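Local coordinates for protein phosphatase Slingshot homolog 2 (Homo sapiens, PDB 2NT2) that dephosphorylates phosphotyrosine, phosphoserine and phosphothreonine in proteins through this catalytic domain, activating the actin-depolymerizing factor cofilin and so regulating actin filament dynamics, at residues A[36-40]-A[86-90]; A[92-97]-A[125-131]. The protein carries 1 engineered substitution. All coordinates share one frame. Numbering follows the deposited sequence.

Contact 1: A[36-40]-A[86-90]; sequences VTREI and VHSKM. Engineered in segment 86-90: Ser88 (natural residue Cys). With SO4 (sulfate ion), chain D.
Residues 36-40, an irregular loop leaving strand 30-35, lie beside residues 86-90, the end of strand 83-87 and start of the phosphate-binding loop. Val36 CA is 5.2 Å from Ser88 CA, and Ile40 CA is 6.8 Å from Lys89 CA. One backbone hydrogen bond, Val36 N to His87 O (2.9 Å), extends the parallel strand pairing. Thr37 OG1 (chi1 p) accepts from Ile40 N (2.8 Å), an ST motif. Apolar contacts follow: Val36 CG2 to Val86 CG1 3.8 Å, Thr37 CG2 to Ser88 CA 3.5 Å, Ile40 CD1 to Lys89 CB 3.5 Å. His87 (chi1 p) has CB directed away, yet its ring edge meets Ile40 CG2 at CE1 (4.1 Å). His87 ND1 donates to Ser88 O (3.2 Å). Sulfate O1 accepts from Met90 N (2.7 Å) and weakly from Lys89 N (2.8 Å); O4 accepts from Ser88 OG at a very short 2.4 Å. Engineered Ser88 replaces the cysteine of the phosphocysteine intermediate, so the sulfate probably marks the substrate phosphate site.

Contact 2: A[92-97]-A[125-131]; sequences VSRSAS and TKPNPSF. With SO4 (sulfate ion), chain D.
Residues 92-97 finish the phosphate-binding loop and begin helix 94-107. Residues 125-131 are an extended run that turns into helix 129-143. Val92 CA is 4.3 Å from Thr125 CA, and Ser93 CA is 3.8 Å from Pro127 CA. Two hydrogen bonds cross: Lys126 N to Val92 O (2.7 Å) and Asn128 N to Ser93 OG (2.9 Å). Ser93 is t, which carries OG to that amide and also to Asp57. Asn128 is p and caps its helix: OD1 accepts from Phe131 N (2.9 Å), while ND2 reaches Asp57. Phe131 is m, with CB directed toward 92-97. Its ring edge receives Arg94 CG, 3.5 Å from CE1, and its CD1 is 3.2 Å from Ser93 OG. Ser97 CB is directed toward 125-131. Ala96 CB touches Thr125 CG2 (3.8 Å), and Val92 CG1 touches Lys126 CB (3.7 Å). The Lys126 side chain is t at chi1 to chi3 and leads away. Arg94 (m, t, m) turns the edge of its guanidinium to the sulfate, with NE 2.6 Å from O3 and NH2 3.2 Å from O1. Sulfate O4 takes Val92 N (2.9 Å) and Ser93 N (3.0 Å), and O3 takes Arg94 N (3.2 Å). This is the arginine and helix-start end of the protein tyrosine phosphatase signature loop. Thr125 packs on Leu13 of strand 11-14 and Val118 of helix 111-121. Pro127 rests on Tyr115 of that helix, so the contact joins the starts of helices 94-107 and 129-143 beside the sheet.

How the contacts relate
Both contacts are mostly buried and lie in the same catalytic domain, with centres about 11 Å apart. They meet at one sulfate, bound by successive parts of a single phosphate loop. Contact 1 belongs to the sheet side: it joins the loop after strand 30-35 to the end of the parallel strand 83-87 through backbone pairing and small apolar groups. Contact 2 belongs to the helix side, where one backbone bond and side chains such as Ser93 and Phe131 join the residues at two helix starts. Ser88 OG lies 2.7 Å from Ser95 OG, a probable hydrogen bond. Glu39 OE1 forms a salt bridge with Arg94 NH2 (2.7 Å), tying the exposed Glu39 of contact 1 to the buried arginine of contact 2.

Contact 1: A[36-40]-A[86-90]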
ATOM      1  N   VAL A  36      -1.249  -6.576   1.816  1.00 16.80           N
ATOM      2  CA  VAL A  36      -0.203  -6.448   2.817  1.00 12.29           C
ATOM      3  C   VAL A  36      -0.618  -7.065   4.146  1.00 18.39           C
ATOM      4  O   VAL A  36      -0.589  -6.414   5.196  1.00 21.40           O
ATOM      5  CB  VAL A  36       0.162  -4.964   3.047  1.00 10.79           C
ATOM      6  CG1 VAL A  36       1.515  -4.853   3.738  1.00  8.96           C
ATOM      7  CG2 VAL A  36       0.183  -4.209   1.730  1.00 11.31           C
ATOM      8  N   THR A  37      -1.065  -8.318   4.106  1.00 13.72           N
ATOM      9  CA  THR A  37      -1.499  -9.024   5.297  1.00 12.02           C
ATOM     10  C   THR A  37      -1.038 -10.484   5.258  1.00 13.21           C
ATOM     11  O   THR A  37      -0.748 -11.012   4.186  1.00 10.36           O
ATOM     12  CB  THR A  37      -3.025  -9.042   5.502  1.00 14.79           C
ATOM     13  OG1 THR A  37      -3.593 -10.152   4.784  1.00 13.39           O
ATOM     14  CG2 THR A  37      -3.713  -7.787   4.998  1.00  8.72           C
ATOM     15  N   ARG A  38      -1.026 -11.097   6.431  1.00 17.48           N
ATOM     16  CA  ARG A  38      -0.860 -12.534   6.569  1.00 21.71           C
ATOM     17  C   ARG A  38      -2.223 -13.224   6.688  1.00 20.19           C
ATOM     18  O   ARG A  38      -2.393 -14.331   6.173  1.00 23.07           O
ATOM     19  CB  ARG A  38      -0.017 -12.878   7.800  1.00 27.73           C
ATOM     20  CG  ARG A  38       0.043 -14.378   8.080  1.00 31.50           C
ATOM     21  CD  ARG A  38       1.347 -14.982   7.585  1.00 37.18           C
ATOM     22  NE  ARG A  38       1.128 -16.016   6.579  1.00 46.16           N
ATOM     23  CZ  ARG A  38       2.031 -16.474   5.732  1.00 46.25           C
ATOM     24  NH1 ARG A  38       3.270 -16.000   5.738  1.00 55.50           N
ATOM     25  NH2 ARG A  38       1.697 -17.416   4.861  1.00 49.68           N
ATOM     26  N   GLU A  39      -3.150 -12.560   7.361  1.00 14.85           N
ATOM     27  CA  GLU A  39      -4.419 -13.115   7.797  1.00 25.24           C
ATOM     28  C   GLU A  39      -5.598 -12.862   6.874  1.00 27.20           C
ATOM     29  O   GLU A  39      -6.674 -13.453   7.004  1.00 18.61           O
ATOM     30  CB  GLU A  39      -4.727 -12.545   9.197  1.00 25.62           C
ATOM     31  CG  GLU A  39      -5.252 -11.120   9.194  1.00 20.85           C
ATOM     32  CD  GLU A  39      -4.170 -10.065   9.269  1.00 25.03           C
ATOM     33  OE1 GLU A  39      -4.447  -8.949   9.765  1.00 36.37           O
ATOM     34  OE2 GLU A  39      -3.026 -10.315   8.835  1.00 19.25           O
ATOM     35  N   ILE A  40      -5.473 -11.951   5.906  1.00 26.09           N
ATOM     36  CA  ILE A  40      -6.616 -11.730   5.016  1.00 19.67           C
ATOM     37  C   ILE A  40      -6.378 -12.434   3.684  1.00 21.31           C
ATOM     38  O   ILE A  40      -5.261 -12.462   3.177  1.00 13.87           O
ATOM     39  CB  ILE A  40      -6.899 -10.241   4.781  1.00 16.06           C
ATOM     40  CG1 ILE A  40      -7.424  -9.520   6.035  1.00 20.41           C
ATOM     41  CG2 ILE A  40      -7.858 -10.014   3.632  1.00  6.82           C
ATOM     42  CD1 ILE A  40      -6.298  -8.830   6.771  1.00 27.49           C
ATOM     43  N   VAL A  86      -3.801  -1.049  -2.738  1.00 14.48           N
ATOM     44  CA  VAL A  86      -2.997  -1.460  -1.589  1.00 13.01           C
ATOM     45  C   VAL A  86      -3.904  -1.546  -0.360  1.00 16.75           C
ATOM     46  O   VAL A  86      -4.483  -0.539   0.038  1.00 16.01           O
ATOM     47  CB  VAL A  86      -1.818  -0.532  -1.287  1.00 10.03           C
ATOM     48  CG1 VAL A  86      -0.828  -1.276  -0.390  1.00  8.04           C
ATOM     49  CG2 VAL A  86      -1.145  -0.064  -2.564  1.00 11.60           C
ATOM     50  N   HIS A  87      -4.032  -2.748   0.196  1.00 18.50           N
ATOM     51  CA  HIS A  87      -4.933  -2.933   1.334  1.00 11.53           C
ATOM     52  C   HIS A  87      -4.304  -3.799   2.420  1.00 10.03           C
ATOM     53  O   HIS A  87      -3.378  -4.571   2.188  1.00 10.12           O
ATOM     54  CB  HIS A  87      -6.273  -3.501   0.890  1.00  8.25           C
ATOM     55  CG  HIS A  87      -6.318  -4.962   0.591  1.00  7.25           C
ATOM     56  ND1 HIS A  87      -6.702  -5.896   1.529  1.00  9.32           N
ATOM     57  CD2 HIS A  87      -6.044  -5.668  -0.530  1.00  4.84           C
ATOM     58  CE1 HIS A  87      -6.659  -7.107   1.001  1.00  5.11           C
ATOM     59  NE2 HIS A  87      -6.259  -6.999  -0.251  1.00  8.62           N
ATOM     60  N   SER A  88      -4.827  -3.601   3.624  1.00  9.06           N
ATOM     61  CA  SER A  88      -4.524  -4.412   4.794  1.00 13.02           C
ATOM     62  C   SER A  88      -5.834  -4.935   5.378  1.00 15.90           C
ATOM     63  O   SER A  88      -6.784  -5.185   4.630  1.00 13.95           O
ATOM     64  CB  SER A  88      -3.736  -3.602   5.822  1.00  8.49           C
ATOM     65  OG  SER A  88      -4.348  -2.348   6.070  1.00 22.11           O
ATOM     66  N   LYS A  89      -5.908  -5.069   6.694  1.00 14.07           N
ATOM     67  CA  LYS A  89      -7.215  -5.316   7.313  1.00 14.90           C
ATOM     68  C   LYS A  89      -7.983  -4.003   7.464  1.00 16.41           C
ATOM     69  O   LYS A  89      -9.128  -3.901   7.040  1.00  9.76           O
ATOM     70  CB  LYS A  89      -7.063  -6.014   8.658  1.00 17.39           C
ATOM     71  CG  LYS A  89      -8.250  -5.861   9.596  1.00 20.51           C
ATOM     72  CD  LYS A  89      -8.558  -7.140  10.346  1.00 24.48           C
ATOM     73  CE  LYS A  89      -9.873  -7.026  11.101  1.00 28.77           C
ATOM     74  NZ  LYS A  89     -10.581  -8.332  11.184  1.00 42.79           N
ATOM     75  N   MET A  90      -7.368  -2.989   8.072  1.00 15.63           N
ATOM     76  CA  MET A  90      -8.061  -1.721   8.253  1.00 18.97           C
ATOM     77  C   MET A  90      -7.701  -0.677   7.205  1.00 17.81           C
ATOM     78  O   MET A  90      -8.488   0.247   6.981  1.00 16.27           O
ATOM     79  CB  MET A  90      -7.815  -1.161   9.656  1.00 22.00           C
ATOM     80  CG  MET A  90      -7.964  -2.161  10.786  1.00 23.92           C
ATOM     81  SD  MET A  90      -9.570  -2.972  10.868  1.00 33.59           S
ATOM     82  CE  MET A  90     -10.659  -1.679  10.287  1.00 80.04           C
TER
HETATM   83  S   SO4 D 101      -3.902  -2.642   9.219  1.00 19.17           S
HETATM   84  O1  SO4 D 101      -4.926  -3.631   8.915  1.00  8.35           O
HETATM   85  O2  SO4 D 101      -3.999  -2.194  10.607  1.00 17.74           O
HETATM   86  O3  SO4 D 101      -2.574  -3.228   9.013  1.00 19.04           O
HETATM   87  O4  SO4 D 101      -4.069  -1.490   8.326  1.00  9.64           O

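Contact 2: A[92-97]-A[125-131]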
ATOM      1  N   VAL A  92      -4.907   1.153   7.496  1.00 18.37           N
ATOM      2  CA  VAL A  92      -4.466   2.207   8.404  1.00 16.48           C
ATOM      3  C   VAL A  92      -2.971   2.160   8.669  1.00  8.76           C
ATOM      4  O   VAL A  92      -2.316   3.193   8.801  1.00 14.51           O
ATOM      5  CB  VAL A  92      -5.237   2.074   9.735  1.00 15.03           C
ATOM      6  CG1 VAL A  92      -4.409   2.543  10.916  1.00 14.52           C
ATOM      7  CG2 VAL A  92      -6.553   2.833   9.639  1.00 11.87           C
ATOM      8  N   SER A  93      -2.400   0.963   8.746  1.00 10.64           N
ATOM      9  CA  SER A  93      -1.007   0.819   9.168  1.00 13.58           C
ATOM     10  C   SER A  93      -0.145   0.093   8.152  1.00 10.11           C
ATOM     11  O   SER A  93       0.757   0.663   7.527  1.00 11.86           O
ATOM     12  CB  SER A  93      -0.990   0.100  10.523  1.00  9.82           C
ATOM     13  OG  SER A  93       0.308  -0.006  11.048  1.00 20.86           O
ATOM     14  N   ARG A  94      -0.389  -1.196   7.937  1.00  9.56           N
ATOM     15  CA  ARG A  94       0.441  -1.934   6.982  1.00 15.39           C
ATOM     16  C   ARG A  94       0.302  -1.380   5.569  1.00 17.52           C
ATOM     17  O   ARG A  94       1.289  -1.185   4.853  1.00 12.56           O
ATOM     18  CB  ARG A  94       0.073  -3.417   6.992  1.00 16.34           C
ATOM     19  CG  ARG A  94       0.514  -4.172   8.239  1.00 17.07           C
ATOM     20  CD  ARG A  94      -0.083  -5.574   8.245  1.00 16.74           C
ATOM     21  NE  ARG A  94      -1.501  -5.559   8.598  1.00 13.41           N
ATOM     22  CZ  ARG A  94      -2.262  -6.640   8.691  1.00 11.39           C
ATOM     23  NH1 ARG A  94      -1.762  -7.843   8.457  1.00  7.03           N
ATOM     24  NH2 ARG A  94      -3.540  -6.498   9.023  1.00  9.57           N
ATOM     25  N   SER A  95      -0.935  -1.142   5.141  1.00 16.77           N
ATOM     26  CA  SER A  95      -1.194  -0.627   3.804  1.00  9.89           C
ATOM     27  C   SER A  95      -0.752   0.830   3.678  1.00 13.05           C
ATOM     28  O   SER A  95      -0.100   1.175   2.693  1.00 18.96           O
ATOM     29  CB  SER A  95      -2.667  -0.773   3.439  1.00  7.10           C
ATOM     30  OG  SER A  95      -3.526  -0.322   4.467  1.00 14.95           O
ATOM     31  N   ALA A  96      -1.110   1.651   4.668  1.00 12.08           N
ATOM     32  CA  ALA A  96      -0.796   3.078   4.609  1.00 12.94           C
ATOM     33  C   ALA A  96       0.713   3.305   4.520  1.00 14.36           C
ATOM     34  O   ALA A  96       1.171   4.052   3.658  1.00 10.37           O
ATOM     35  CB  ALA A  96      -1.378   3.841   5.783  1.00 19.64           C
ATOM     36  N   SER A  97       1.456   2.640   5.399  1.00 11.23           N
ATOM     37  CA  SER A  97       2.901   2.750   5.444  1.00 14.50           C
ATOM     38  C   SER A  97       3.526   2.392   4.099  1.00  9.79           C
ATOM     39  O   SER A  97       4.385   3.110   3.591  1.00  9.10           O
ATOM     40  CB  SER A  97       3.480   1.826   6.523  1.00 19.30           C
ATOM     41  OG  SER A  97       2.701   1.873   7.702  1.00 38.28           O
ATOM     42  N   THR A 125      -5.359   6.990   8.123  1.00 21.86           N
ATOM     43  CA  THR A 125      -3.989   6.502   8.016  1.00 21.89           C
ATOM     44  C   THR A 125      -3.209   6.725   9.308  1.00 24.41           C
ATOM     45  O   THR A 125      -3.134   7.829   9.843  1.00 21.94           O
ATOM     46  CB  THR A 125      -3.205   7.157   6.864  1.00 22.46           C
ATOM     47  OG1 THR A 125      -3.278   8.580   6.988  1.00 44.97           O
ATOM     48  CG2 THR A 125      -3.820   6.781   5.526  1.00  9.67           C
ATOM     49  N   LYS A 126      -2.600   5.649   9.787  1.00 23.14           N
ATOM     50  CA  LYS A 126      -1.897   5.676  11.065  1.00 24.21           C
ATOM     51  C   LYS A 126      -0.953   4.482  11.163  1.00 19.59           C
ATOM     52  O   LYS A 126      -1.279   3.465  11.774  1.00 19.93           O
ATOM     53  CB  LYS A 126      -2.905   5.674  12.214  1.00 32.51           C
ATOM     54  CG  LYS A 126      -2.302   5.460  13.592  1.00 42.71           C
ATOM     55  CD  LYS A 126      -3.164   6.089  14.676  1.00 47.77           C
ATOM     56  CE  LYS A 126      -2.350   6.472  15.899  1.00 52.21           C
ATOM     57  NZ  LYS A 126      -2.227   7.948  16.064  1.00 43.06           N
ATOM     58  N   PRO A 127       0.210   4.612  10.536  1.00 20.54           N
ATOM     59  CA  PRO A 127       1.222   3.552  10.634  1.00 18.20           C
ATOM     60  C   PRO A 127       1.573   3.286  12.091  1.00 18.34           C
ATOM     61  O   PRO A 127       1.612   4.199  12.915  1.00 16.17           O
ATOM     62  CB  PRO A 127       2.407   4.136   9.867  1.00 16.30           C
ATOM     63  CG  PRO A 127       1.792   5.110   8.910  1.00 14.62           C
ATOM     64  CD  PRO A 127       0.651   5.729   9.677  1.00 19.44           C
ATOM     65  N   ASN A 128       1.799   2.014  12.423  1.00 13.77           N
ATOM     66  CA  ASN A 128       2.151   1.703  13.817  1.00 19.13           C
ATOM     67  C   ASN A 128       3.545   2.247  14.117  1.00 20.17           C
ATOM     68  O   ASN A 128       4.361   2.429  13.204  1.00 16.95           O
ATOM     69  CB  ASN A 128       1.975   0.229  14.093  1.00 20.86           C
ATOM     70  CG  ASN A 128       3.103  -0.722  13.820  1.00 27.03           C
ATOM     71  OD1 ASN A 128       4.293  -0.440  13.953  1.00 32.44           O
ATOM     72  ND2 ASN A 128       2.739  -1.954  13.444  1.00 31.72           N
ATOM     73  N   PRO A 129       3.818   2.543  15.385  1.00 19.44           N
ATOM     74  CA  PRO A 129       5.019   3.287  15.773  1.00 19.04           C
ATOM     75  C   PRO A 129       6.297   2.681  15.207  1.00 21.24           C
ATOM     76  O   PRO A 129       7.213   3.414  14.818  1.00 17.24           O
ATOM     77  CB  PRO A 129       5.032   3.169  17.300  1.00 23.73           C
ATOM     78  CG  PRO A 129       3.595   2.987  17.663  1.00 23.08           C
ATOM     79  CD  PRO A 129       2.997   2.170  16.554  1.00 17.90           C
ATOM     80  N   SER A 130       6.362   1.350  15.160  1.00 19.09           N
ATOM     81  CA  SER A 130       7.489   0.670  14.523  1.00 18.10           C
ATOM     82  C   SER A 130       7.481   0.898  13.018  1.00 18.19           C
ATOM     83  O   SER A 130       8.523   1.036  12.374  1.00 19.53           O
ATOM     84  CB  SER A 130       7.463  -0.826  14.830  1.00 15.13           C
ATOM     85  OG  SER A 130       8.357  -1.545  14.003  1.00 22.34           O
ATOM     86  N   PHE A 131       6.288   0.978  12.425  1.00 19.17           N
ATOM     87  CA  PHE A 131       6.251   1.259  10.988  1.00 20.83           C
ATOM     88  C   PHE A 131       6.720   2.684  10.733  1.00 21.57           C
ATOM     89  O   PHE A 131       7.392   2.969   9.745  1.00 18.84           O
ATOM     90  CB  PHE A 131       4.856   1.017  10.424  1.00 14.42           C
ATOM     91  CG  PHE A 131       4.499  -0.468  10.351  1.00 15.33           C
ATOM     92  CD1 PHE A 131       3.227  -0.873   9.971  1.00  9.51           C
ATOM     93  CD2 PHE A 131       5.446  -1.429  10.662  1.00 12.83           C
ATOM     94  CE1 PHE A 131       2.915  -2.217   9.910  1.00 10.90           C
ATOM     95  CE2 PHE A 131       5.140  -2.775  10.602  1.00 12.35           C
ATOM     96  CZ  PHE A 131       3.869  -3.167  10.218  1.00 10.83           C
TER
HETATM   97  S   SO4 D 101      -3.902  -2.642   9.219  1.00 19.17           S
HETATM   98  O1  SO4 D 101      -4.926  -3.631   8.915  1.00  8.35           O
HETATM   99  O2  SO4 D 101      -3.999  -2.194  10.607  1.00 17.74           O
HETATM  100  O3  SO4 D 101      -2.574  -3.228   9.013  1.00 19.04           O
HETATM  101  O4  SO4 D 101      -4.069  -1.490   8.326  1.00  9.64           O